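Local coordinates for hemoglobin subunit alpha (Mustelus griseus, PDB 1GCV), which carries oxygen from the gills to the peripheral tissues as the heme-bearing alpha chain of a tetrameric hemoglobin, at residues Gln15-Ser20 against Lys61-Val66; Cys104-Leu109 against Thr114-Asp119. All coordinates share one frame; numbering follows the deposited sequence.

Contact 1: Gln15-Ser20 against Lys61-Val66. With HEM (protoporphyrin IX containing Fe), chain E.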
# COMPACT_ATOMS: atom_id res chain seq x y z
N GLN A 15 -24.24 -6.04 15.79
CA GLN A 15 -24.93 -6.43 17.03
C GLN A 15 -23.93 -6.99 18.04
O GLN A 15 -23.99 -6.68 19.23
CB GLN A 15 -25.98 -7.49 16.74
CG GLN A 15 -27.20 -6.98 16.01
CD GLN A 15 -28.17 -6.30 16.95
OE1 GLN A 15 -29.37 -6.56 16.92
NE2 GLN A 15 -27.65 -5.42 17.80
N VAL A 16 -23.04 -7.84 17.54
CA VAL A 16 -22.01 -8.49 18.36
C VAL A 16 -21.00 -7.49 18.93
O VAL A 16 -20.66 -7.55 20.11
CB VAL A 16 -21.22 -9.53 17.53
CG1 VAL A 16 -20.12 -10.15 18.38
CG2 VAL A 16 -22.17 -10.60 17.00
N LEU A 17 -20.54 -6.59 18.07
CA LEU A 17 -19.57 -5.57 18.47
C LEU A 17 -20.15 -4.56 19.46
O LEU A 17 -19.45 -4.07 20.33
CB LEU A 17 -19.03 -4.85 17.23
CG LEU A 17 -18.07 -5.66 16.34
CD1 LEU A 17 -17.77 -4.89 15.06
CD2 LEU A 17 -16.78 -5.95 17.09
N ALA A 18 -21.45 -4.27 19.33
CA ALA A 18 -22.11 -3.32 20.22
C ALA A 18 -22.15 -3.77 21.68
O ALA A 18 -22.24 -2.95 22.59
CB ALA A 18 -23.53 -3.06 19.72
N LYS A 19 -22.06 -5.08 21.90
CA LYS A 19 -22.10 -5.66 23.25
C LYS A 19 -20.96 -5.17 24.15
O LYS A 19 -21.17 -4.85 25.31
CB LYS A 19 -22.05 -7.19 23.15
CG LYS A 19 -23.38 -7.88 23.45
CD LYS A 19 -24.43 -7.55 22.41
CE LYS A 19 -25.63 -8.48 22.50
NZ LYS A 19 -26.22 -8.78 21.16
N SER A 20 -19.75 -5.13 23.60
CA SER A 20 -18.58 -4.68 24.35
C SER A 20 -17.61 -3.94 23.42
O SER A 20 -16.56 -4.46 23.07
CB SER A 20 -17.87 -5.87 25.00
OG SER A 20 -17.78 -6.96 24.12
N LYS A 61 -14.33 4.07 21.10
CA LYS A 61 -14.82 5.14 20.25
C LYS A 61 -14.82 4.66 18.80
O LYS A 61 -15.75 4.95 18.03
CB LYS A 61 -13.92 6.37 20.35
CG LYS A 61 -14.26 7.32 21.48
CD LYS A 61 -13.36 8.53 21.40
CE LYS A 61 -13.34 9.30 22.71
NZ LYS A 61 -12.75 10.65 22.50
N VAL A 62 -13.78 3.93 18.42
CA VAL A 62 -13.64 3.42 17.07
C VAL A 62 -14.71 2.39 16.71
O VAL A 62 -15.34 2.48 15.65
CB VAL A 62 -12.24 2.78 16.86
CG1 VAL A 62 -12.20 2.03 15.52
CG2 VAL A 62 -11.17 3.86 16.89
N ILE A 63 -14.92 1.41 17.57
CA ILE A 63 -15.91 0.37 17.29
C ILE A 63 -17.33 0.91 17.30
O ILE A 63 -18.16 0.49 16.48
CB ILE A 63 -15.78 -0.79 18.28
CG1 ILE A 63 -14.43 -1.50 18.09
CG2 ILE A 63 -16.93 -1.78 18.07
CD1 ILE A 63 -14.16 -1.98 16.67
N ARG A 64 -17.64 1.82 18.21
CA ARG A 64 -18.98 2.40 18.25
C ARG A 64 -19.25 3.08 16.92
O ARG A 64 -20.35 2.98 16.37
CB ARG A 64 -19.10 3.41 19.40
CG ARG A 64 -19.44 2.80 20.74
CD ARG A 64 -19.00 3.70 21.91
NE ARG A 64 -18.61 2.91 23.08
CZ ARG A 64 -19.47 2.33 23.90
NH1 ARG A 64 -19.03 1.63 24.94
NH2 ARG A 64 -20.77 2.45 23.69
N ALA A 65 -18.25 3.78 16.38
CA ALA A 65 -18.41 4.46 15.09
C ALA A 65 -18.62 3.44 13.98
O ALA A 65 -19.33 3.71 13.01
CB ALA A 65 -17.19 5.33 14.80
N VAL A 66 -18.00 2.28 14.12
CA VAL A 66 -18.13 1.21 13.13
C VAL A 66 -19.56 0.66 13.22
O VAL A 66 -20.23 0.46 12.20
CB VAL A 66 -17.10 0.07 13.39
CG1 VAL A 66 -17.46 -1.16 12.58
CG2 VAL A 66 -15.70 0.54 13.03
CHA HEM E . -10.35 9.80 16.95
CHB HEM E . -13.04 6.56 14.51
CHC HEM E . -9.00 4.96 12.26
CHD HEM E . -6.31 8.06 14.84
C1A HEM E . -11.44 9.07 16.43
C2A HEM E . -12.80 9.14 16.93
C3A HEM E . -13.54 8.22 16.30
C4A HEM E . -12.64 7.57 15.38
CMA HEM E . -15.04 7.96 16.46
CAA HEM E . -13.33 10.10 17.96
CBA HEM E . -13.38 11.47 17.32
CGA HEM E . -13.77 12.55 18.29
O1A HEM E . -13.12 12.67 19.36
O2A HEM E . -14.73 13.29 17.99
C1B HEM E . -12.17 5.90 13.63
C2B HEM E . -12.58 4.81 12.74
C3B HEM E . -11.46 4.38 12.08
C4B HEM E . -10.35 5.19 12.59
CMB HEM E . -14.02 4.32 12.54
CAB HEM E . -11.38 3.41 11.07
CBB HEM E . -11.94 2.13 11.18
C1C HEM E . -7.93 5.65 12.80
C2C HEM E . -6.54 5.29 12.59
C3C HEM E . -5.78 6.19 13.29
C4C HEM E . -6.71 7.07 13.97
CMC HEM E . -6.05 4.09 11.76
CAC HEM E . -4.40 6.32 13.36
CBC HEM E . -3.48 5.28 13.55
C1D HEM E . -7.19 8.83 15.58
C2D HEM E . -6.73 9.81 16.55
C3D HEM E . -7.85 10.26 17.16
C4D HEM E . -9.01 9.60 16.57
CMD HEM E . -5.29 10.27 16.80
CAD HEM E . -7.85 11.25 18.30
CBD HEM E . -7.82 10.47 19.61
CGD HEM E . -8.19 11.33 20.80
O1D HEM E . -8.91 12.34 20.61
O2D HEM E . -7.77 10.99 21.92
NA HEM E . -11.34 8.10 15.45
NB HEM E . -10.80 6.17 13.51
NC HEM E . -8.04 6.75 13.67
ND HEM E . -8.59 8.73 15.55
FE HEM E . -9.73 7.62 14.34

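Contact 2: Cys104-Leu109 against Thr114-Asp119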
# COMPACT_ATOMS: atom_id res chain seq x y z
N CYS A 104 -6.81 -5.50 11.02
CA CYS A 104 -6.73 -5.91 12.42
C CYS A 104 -8.11 -6.13 13.02
O CYS A 104 -8.26 -6.93 13.95
CB CYS A 104 -5.95 -4.88 13.23
SG CYS A 104 -4.19 -4.94 12.87
N ILE A 105 -9.11 -5.41 12.51
CA ILE A 105 -10.48 -5.58 12.97
C ILE A 105 -10.92 -6.95 12.44
O ILE A 105 -11.59 -7.71 13.14
CB ILE A 105 -11.44 -4.49 12.38
CG1 ILE A 105 -11.25 -3.17 13.12
CG2 ILE A 105 -12.89 -4.93 12.51
CD1 ILE A 105 -11.82 -1.97 12.39
N ILE A 106 -10.53 -7.27 11.21
CA ILE A 106 -10.88 -8.56 10.62
C ILE A 106 -10.27 -9.69 11.45
O ILE A 106 -10.96 -10.65 11.78
CB ILE A 106 -10.37 -8.68 9.15
CG1 ILE A 106 -11.13 -7.71 8.23
CG2 ILE A 106 -10.55 -10.11 8.65
CD1 ILE A 106 -12.62 -7.96 8.17
N VAL A 107 -9.00 -9.57 11.81
CA VAL A 107 -8.35 -10.60 12.61
C VAL A 107 -9.01 -10.71 13.98
O VAL A 107 -9.19 -11.81 14.52
CB VAL A 107 -6.83 -10.33 12.77
CG1 VAL A 107 -6.22 -11.32 13.76
CG2 VAL A 107 -6.13 -10.44 11.42
N THR A 108 -9.38 -9.56 14.55
CA THR A 108 -10.03 -9.56 15.86
C THR A 108 -11.37 -10.28 15.80
O THR A 108 -11.71 -11.03 16.70
CB THR A 108 -10.26 -8.12 16.37
OG1 THR A 108 -8.99 -7.52 16.65
CG2 THR A 108 -11.10 -8.13 17.64
N LEU A 109 -12.14 -10.06 14.73
CA LEU A 109 -13.44 -10.72 14.59
C LEU A 109 -13.28 -12.24 14.44
O LEU A 109 -14.10 -13.00 14.95
CB LEU A 109 -14.19 -10.16 13.37
CG LEU A 109 -14.84 -8.78 13.48
CD1 LEU A 109 -15.45 -8.39 12.15
CD2 LEU A 109 -15.90 -8.80 14.56
N THR A 114 -17.97 -17.08 16.28
CA THR A 114 -18.08 -18.53 16.21
C THR A 114 -17.93 -18.94 14.75
O THR A 114 -17.25 -19.91 14.44
CB THR A 114 -19.45 -19.03 16.73
OG1 THR A 114 -20.47 -18.08 16.40
CG2 THR A 114 -19.41 -19.21 18.24
N GLU A 115 -18.57 -18.18 13.87
CA GLU A 115 -18.50 -18.46 12.44
C GLU A 115 -17.96 -17.24 11.69
O GLU A 115 -18.48 -16.13 11.82
CB GLU A 115 -19.88 -18.87 11.90
CG GLU A 115 -20.71 -17.73 11.30
CD GLU A 115 -20.68 -17.72 9.78
OE1 GLU A 115 -20.27 -16.68 9.20
OE2 GLU A 115 -21.06 -18.73 9.16
N PHE A 116 -16.88 -17.45 10.94
CA PHE A 116 -16.28 -16.39 10.15
C PHE A 116 -15.87 -16.96 8.80
O PHE A 116 -14.69 -17.08 8.48
CB PHE A 116 -15.06 -15.79 10.86
CG PHE A 116 -14.70 -14.41 10.38
CD1 PHE A 116 -15.61 -13.36 10.48
CD2 PHE A 116 -13.46 -14.16 9.80
CE1 PHE A 116 -15.31 -12.09 10.01
CE2 PHE A 116 -13.14 -12.89 9.32
CZ PHE A 116 -14.07 -11.85 9.42
N SER A 117 -16.88 -17.31 8.01
CA SER A 117 -16.67 -17.88 6.69
C SER A 117 -16.28 -16.81 5.69
O SER A 117 -16.51 -15.62 5.92
CB SER A 117 -17.96 -18.54 6.22
OG SER A 117 -18.95 -17.56 5.98
N PRO A 118 -15.68 -17.22 4.56
CA PRO A 118 -15.27 -16.29 3.51
C PRO A 118 -16.35 -15.27 3.13
O PRO A 118 -16.04 -14.12 2.82
CB PRO A 118 -14.91 -17.21 2.36
CG PRO A 118 -14.43 -18.44 3.03
CD PRO A 118 -15.32 -18.61 4.23
N ASP A 119 -17.61 -15.69 3.16
CA ASP A 119 -18.72 -14.80 2.81
C ASP A 119 -18.93 -13.67 3.81
O ASP A 119 -19.18 -12.53 3.43
CB ASP A 119 -20.01 -15.62 2.67
CG ASP A 119 -20.26 -16.08 1.25
OD1 ASP A 119 -19.86 -17.21 0.90
OD2 ASP A 119 -20.86 -15.30 0.47

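Contact 1: Gln15-Ser20 against Lys61-Val66
Segments 15-20 and 61-66 come nearest at Leu17 and Ile63, whose CA atoms are 7.1 Å apart, and no hydrogen bond spans the gap. This is the packing of helix A (4-19) on helix E (53-71) in the globin fold, a worked example of how one helix can face the protein core and a cofactor at once. The apolar join is small and buried, and Leu17 is the residue of segment 15-20 that makes the close contacts with 61-66. Its CB lies against CG2 of Ile63 at 3.8 Å, so the contact is made near the root of the leucine rather than by its methyl tips. Ile63 can offer this branch because CG2 stands opposite the backbone N, while CG1 turns in beside that N (chi1 -65°); the same methyl also comes near the carbonyl oxygen of Leu17. CD1 of Leu17 only loosely meets CG1 of Val66, nearly one turn further along helix 53-71, at 4.5 Å. Tyr24 and Val67 also touch Leu17, and Arg64 forms a salt bridge with Glu22 of helix 21-35, tying that helix to 53-71.

Lys61, Val62 and Ala65 belong to the heme pocket. Val62 lays its two methyls over one pyrrole, CG1 being 3.9 Å from C2B of the heme and CG2 4.0 Å from C1B. Lys61 runs out extended along a propionate arm, its CD 3.8 Å from heme CAA. The methyl of Ala65 rests on the rim, CB to heme CMA 3.8 Å. Val66 bridges both surroundings: while CG1 looks to Leu17, its CG2 comes within 4.2 Å of the heme methyl CMB.

Contact 2: Cys104-Leu109 against Thr114-Asp119
The carbonyl oxygen of Cys104 is gripped twice by Thr108, whose OG1 donates to Cys104 O at 2.9 Å while its backbone N makes the ordinary helical bond to the same oxygen. The two donors arrive from opposite faces of the carbonyl plane, the hydroxyl tilted 25° from it. The threonine thus donates its hydroxyl hydrogen within its own helix, 98-112. The contact itself is apolar. It belongs to the GH corner of the globin fold, where the chain leaves helix G and is about to enter helix H, with Ser117 at the N-cap position.

Phe116 drives its ring back onto helix 98-112, CG turned anti to the backbone N (chi1 -159°). Ile106 meets the ring at its edge, near the ring plane: CG2 is 3.9 Å from Phe116 CE2 and 4.0 Å from CZ, and the two side chains cross at about a right angle. CB of Leu109, nearly one turn further along the helix, comes obliquely to Phe116 CE1 at 4.0 Å, so the far end of the ring touches both residues. With Phe116 cut back to an alanine, Ile106 CG2 and Leu109 CB would probably lose their aromatic partner, and a gap would open at the corner.

His121 also meets the ring, and Tyr106 of the neighbouring beta chain packs on it. Phe116 O accepts a hydrogen bond from Arg30 of that beta chain, and Asp119 forms a salt bridge with its Lys33. Hydrocarbon thus holds the corner to helix 98-112 and also packs on the beta chain, to which the carbonyl of Phe116 and the carboxylate of Asp119 add polar bonds.

How the contacts relate
From the N terminus, the chain runs through helix 4-19, and contact 1 returns to it only after helix 21-35, the following non-helical region and the first turns of helix 53-71: a loop of 40 residues between the segments. Contact 2 opens later, well past the heme-linked middle of the chain, and closes a short connection, with four residues between its segments, three of them still in helix 98-112. The two are in series, neither nested nor crossed. They nevertheless join in space, where Leu17 CD2 packs on Leu109 CD2 at 3.9 Å. Helix 4-19 therefore touches both helix 53-71, which lines the heme, and helix 98-112, which packs on the neighbouring subunit.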